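Local coordinates for protein putative acyl-CoA N-acyltransferase (Klebsiella pneumoniae subsp. pneumoniae, PDB 3LOD) that probably transfers an acyl group from acyl-CoA to an acceptor, as a putative member of the GNAT family of N-acyltransferases, at residues G65-M77 with L99-L113. Residues are numbered along the deposited sequence; the frame is centred on the assembly and turned at random.
Sequences GAIVLSEEGFGEM and LEAKARQRDCHTLRL
The ring of F74 lies between two basic side chains of 99-113, H109 on one face and R112 on the other. H109 meets it edge-on in a T-shaped pair, planes at 75°, with H109 CE1 3.6 Å from F74 CZ. The guanidinium of R112 instead stacks nearly flat, its plane 29° from the ring and R112 CZ 3.4 Å from F74 CD2, a cation-pi arrangement reached by bends at chi2 and chi3. The imidazole illustrates how several contacts can fix a ring's rotation. With CG between the backbone N and the carbonyl carbon (chi1 57°), H109 NE2 donates to E72 O at 2.8 Å, on an in-plane lone pair, while ND1 is hydrogen-bonded to T110 OG1 within the same segment. G73 O sits over the ring face and also accepts from H109 N.

This junction starts the parallel pairing of strands 74-82 and 110-116, which helix 91-104 connects in a beta-alpha-beta crossover of the GNAT fold. G75 N donates to T110 O, R112 N to G75 O at 2.9 Å, and M77 N to R112 O. Opposite the F74 side of the sheet, the I67 and L99 side chains run past one another in opposite senses, bringing I67 CD1 3.6 Å from L99 CB, while the L111 side chain lies roughly perpendicular to that of I67. A103 CB lies 4.0 Å from I67 CD1. A Schellman motif with D107 at C-prime ends the helix. Within that motif R106, next to D107, offers one face of its guanidinium to L69 CD1, which lies 3.5 Å from R106 NH2, while R106 NH1 bonds to Q47 O.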
# COMPACT_ATOMS: atom_id res chain seq x y z
N GLY A 65 -2.55 -4.21 -0.54
CA GLY A 65 -2.26 -2.83 -0.14
C GLY A 65 -3.51 -1.99 -0.20
O GLY A 65 -4.56 -2.44 -0.69
N ALA A 66 -3.41 -0.76 0.28
CA ALA A 66 -4.61 0.05 0.44
C ALA A 66 -4.30 1.54 0.42
O ALA A 66 -3.14 1.98 0.72
CB ALA A 66 -5.30 -0.30 1.71
N ILE A 67 -5.31 2.30 0.04
CA ILE A 67 -5.21 3.75 -0.01
C ILE A 67 -6.42 4.28 0.71
O ILE A 67 -7.56 3.87 0.43
CB ILE A 67 -5.21 4.26 -1.45
CG1 ILE A 67 -3.89 3.91 -2.11
CG2 ILE A 67 -5.47 5.79 -1.49
CD1 ILE A 67 -3.91 4.12 -3.61
N VAL A 68 -6.17 5.21 1.63
CA VAL A 68 -7.22 5.93 2.33
C VAL A 68 -7.29 7.31 1.73
O VAL A 68 -6.28 8.05 1.78
CB VAL A 68 -6.84 6.11 3.79
CG1 VAL A 68 -7.89 7.04 4.53
CG2 VAL A 68 -6.70 4.74 4.47
N LEU A 69 -8.45 7.66 1.15
CA LEU A 69 -8.71 8.94 0.48
C LEU A 69 -9.34 10.04 1.34
O LEU A 69 -10.30 9.82 2.06
CB LEU A 69 -9.67 8.74 -0.67
CG LEU A 69 -9.45 7.68 -1.71
CD1 LEU A 69 -10.81 7.44 -2.35
CD2 LEU A 69 -8.52 8.31 -2.67
N SER A 70 -8.84 11.27 1.19
CA SER A 70 -9.30 12.40 1.96
C SER A 70 -10.21 13.22 1.07
O SER A 70 -10.25 13.03 -0.15
CB SER A 70 -8.09 13.22 2.36
OG SER A 70 -7.82 14.23 1.38
N GLU A 71 -10.94 14.15 1.66
CA GLU A 71 -11.86 14.91 0.83
C GLU A 71 -11.16 16.03 0.02
O GLU A 71 -11.77 16.59 -0.87
CB GLU A 71 -13.12 15.39 1.59
CG GLU A 71 -12.87 16.11 2.91
CD GLU A 71 -14.13 16.24 3.76
OE1 GLU A 71 -14.66 15.21 4.24
OE2 GLU A 71 -14.60 17.39 3.96
N GLU A 72 -9.89 16.30 0.27
CA GLU A 72 -9.18 17.25 -0.60
C GLU A 72 -8.36 16.61 -1.75
O GLU A 72 -7.50 17.27 -2.34
CB GLU A 72 -8.33 18.23 0.20
CG GLU A 72 -9.14 19.11 1.12
CD GLU A 72 -10.26 19.89 0.41
OE1 GLU A 72 -10.07 20.36 -0.75
OE2 GLU A 72 -11.36 20.01 1.03
N GLY A 73 -8.64 15.33 -2.06
CA GLY A 73 -7.96 14.67 -3.16
C GLY A 73 -6.57 14.09 -2.88
O GLY A 73 -5.92 13.58 -3.82
N PHE A 74 -6.10 14.15 -1.63
CA PHE A 74 -4.96 13.33 -1.20
C PHE A 74 -5.43 11.91 -0.88
O PHE A 74 -6.60 11.68 -0.60
CB PHE A 74 -4.27 13.95 0.02
CG PHE A 74 -3.66 15.28 -0.29
CD1 PHE A 74 -4.42 16.44 -0.23
CD2 PHE A 74 -2.37 15.36 -0.75
CE1 PHE A 74 -3.88 17.68 -0.57
CE2 PHE A 74 -1.82 16.62 -1.07
CZ PHE A 74 -2.59 17.75 -0.99
N GLY A 75 -4.51 10.97 -0.98
CA GLY A 75 -4.74 9.57 -0.70
C GLY A 75 -3.54 9.16 0.13
O GLY A 75 -2.39 9.60 -0.14
N GLU A 76 -3.77 8.37 1.17
CA GLU A 76 -2.63 7.84 1.85
C GLU A 76 -2.53 6.34 1.54
O GLU A 76 -3.51 5.60 1.76
CB GLU A 76 -2.73 8.09 3.33
CG GLU A 76 -1.61 7.42 4.02
CD GLU A 76 -1.63 7.55 5.51
OE1 GLU A 76 -2.44 8.37 6.07
OE2 GLU A 76 -0.80 6.87 6.11
N MET A 77 -1.36 5.92 1.07
CA MET A 77 -1.01 4.49 0.79
C MET A 77 -0.43 3.80 2.03
O MET A 77 0.52 4.28 2.69
CB MET A 77 -0.00 4.34 -0.35
CG MET A 77 0.08 2.91 -0.80
SD MET A 77 0.81 2.63 -2.43
CE MET A 77 -0.33 3.47 -3.41
N LEU A 99 -3.12 0.33 -7.57
CA LEU A 99 -3.68 1.19 -6.53
C LEU A 99 -3.72 2.64 -7.05
O LEU A 99 -4.68 3.39 -6.81
CB LEU A 99 -2.84 1.11 -5.24
CG LEU A 99 -2.96 -0.19 -4.42
CD1 LEU A 99 -1.75 -0.39 -3.53
CD2 LEU A 99 -4.21 -0.16 -3.57
N GLU A 100 -2.66 3.02 -7.73
CA GLU A 100 -2.63 4.32 -8.39
C GLU A 100 -3.78 4.40 -9.37
O GLU A 100 -4.57 5.38 -9.37
CB GLU A 100 -1.28 4.54 -9.10
CG GLU A 100 -0.12 4.49 -8.15
CD GLU A 100 1.22 4.69 -8.85
OE1 GLU A 100 1.29 4.50 -10.09
OE2 GLU A 100 2.19 5.03 -8.15
N ALA A 101 -3.94 3.38 -10.20
CA ALA A 101 -5.04 3.51 -11.20
C ALA A 101 -6.38 3.74 -10.46
O ALA A 101 -7.15 4.63 -10.83
CB ALA A 101 -5.12 2.33 -12.22
N LYS A 102 -6.62 2.99 -9.38
CA LYS A 102 -7.88 3.14 -8.66
C LYS A 102 -8.01 4.50 -7.99
O LYS A 102 -9.13 5.04 -7.86
CB LYS A 102 -8.17 1.94 -7.74
CG LYS A 102 -8.60 0.74 -8.60
CD LYS A 102 -9.79 -0.13 -8.06
CE LYS A 102 -11.13 0.61 -7.97
NZ LYS A 102 -12.29 -0.28 -7.57
N ALA A 103 -6.89 5.07 -7.59
CA ALA A 103 -6.92 6.35 -6.92
C ALA A 103 -7.29 7.42 -7.96
O ALA A 103 -8.15 8.26 -7.72
CB ALA A 103 -5.60 6.65 -6.23
N ARG A 104 -6.68 7.35 -9.13
CA ARG A 104 -7.10 8.28 -10.15
C ARG A 104 -8.59 8.22 -10.42
O ARG A 104 -9.20 9.26 -10.59
CB ARG A 104 -6.38 8.07 -11.46
CG ARG A 104 -4.97 8.52 -11.43
CD ARG A 104 -4.29 8.39 -12.82
NE ARG A 104 -2.85 8.27 -12.56
CZ ARG A 104 -2.18 7.11 -12.56
NH1 ARG A 104 -2.77 5.98 -12.92
NH2 ARG A 104 -0.89 7.11 -12.24
N GLN A 105 -9.21 7.05 -10.47
CA GLN A 105 -10.62 7.04 -10.88
C GLN A 105 -11.46 7.74 -9.83
O GLN A 105 -12.63 8.02 -10.05
CB GLN A 105 -11.14 5.63 -11.05
CG GLN A 105 -10.69 4.98 -12.33
CD GLN A 105 -10.55 3.44 -12.17
OE1 GLN A 105 -11.40 2.77 -11.54
NE2 GLN A 105 -9.45 2.89 -12.72
N ARG A 106 -10.85 8.00 -8.69
CA ARG A 106 -11.53 8.66 -7.60
C ARG A 106 -11.04 10.11 -7.45
O ARG A 106 -11.25 10.76 -6.41
CB ARG A 106 -11.33 7.82 -6.33
CG ARG A 106 -11.89 6.38 -6.49
CD ARG A 106 -13.41 6.37 -6.33
NE ARG A 106 -13.79 7.19 -5.18
CZ ARG A 106 -13.96 6.72 -3.94
NH1 ARG A 106 -13.83 5.40 -3.66
NH2 ARG A 106 -14.30 7.57 -2.98
N ASP A 107 -10.44 10.62 -8.53
CA ASP A 107 -9.91 11.99 -8.62
C ASP A 107 -8.77 12.29 -7.70
O ASP A 107 -8.51 13.47 -7.41
CB ASP A 107 -10.99 13.04 -8.34
CG ASP A 107 -12.08 13.06 -9.39
OD1 ASP A 107 -11.79 12.62 -10.52
OD2 ASP A 107 -13.22 13.51 -9.07
N CYS A 108 -8.10 11.27 -7.20
CA CYS A 108 -7.06 11.51 -6.25
C CYS A 108 -5.90 12.11 -7.04
O CYS A 108 -5.54 11.59 -8.10
CB CYS A 108 -6.65 10.19 -5.60
SG CYS A 108 -5.14 10.40 -4.56
N HIS A 109 -5.29 13.17 -6.53
CA HIS A 109 -4.25 13.81 -7.27
C HIS A 109 -2.82 13.63 -6.72
O HIS A 109 -1.82 13.86 -7.43
CB HIS A 109 -4.61 15.29 -7.35
CG HIS A 109 -4.79 15.95 -6.02
ND1 HIS A 109 -3.75 16.19 -5.14
CD2 HIS A 109 -5.89 16.46 -5.42
CE1 HIS A 109 -4.20 16.82 -4.07
NE2 HIS A 109 -5.50 16.99 -4.22
N THR A 110 -2.70 13.24 -5.46
CA THR A 110 -1.38 13.07 -4.84
C THR A 110 -1.50 11.90 -3.90
O THR A 110 -2.49 11.82 -3.11
CB THR A 110 -1.02 14.28 -4.02
OG1 THR A 110 -1.00 15.44 -4.87
CG2 THR A 110 0.32 14.14 -3.43
N LEU A 111 -0.55 10.96 -4.00
CA LEU A 111 -0.46 9.87 -3.05
C LEU A 111 0.67 10.09 -2.13
O LEU A 111 1.74 10.35 -2.61
CB LEU A 111 -0.15 8.58 -3.75
CG LEU A 111 -1.37 7.76 -4.00
CD1 LEU A 111 -0.84 6.41 -4.39
CD2 LEU A 111 -2.23 7.71 -2.70
N ARG A 112 0.45 9.93 -0.84
CA ARG A 112 1.55 10.00 0.11
C ARG A 112 1.63 8.75 0.92
O ARG A 112 0.62 8.05 1.05
CB ARG A 112 1.26 11.10 1.11
CG ARG A 112 0.83 12.30 0.48
CD ARG A 112 -0.24 12.90 1.31
NE ARG A 112 0.06 14.30 1.34
CZ ARG A 112 -0.57 15.15 2.12
NH1 ARG A 112 -1.57 14.70 2.88
NH2 ARG A 112 -0.22 16.44 2.08
N LEU A 113 2.79 8.49 1.54
CA LEU A 113 2.88 7.35 2.43
C LEU A 113 3.89 7.62 3.52
O LEU A 113 4.81 8.43 3.32
CB LEU A 113 3.26 6.05 1.64
CG LEU A 113 4.60 6.20 0.93
CD1 LEU A 113 5.74 5.79 1.87
CD2 LEU A 113 4.71 5.49 -0.39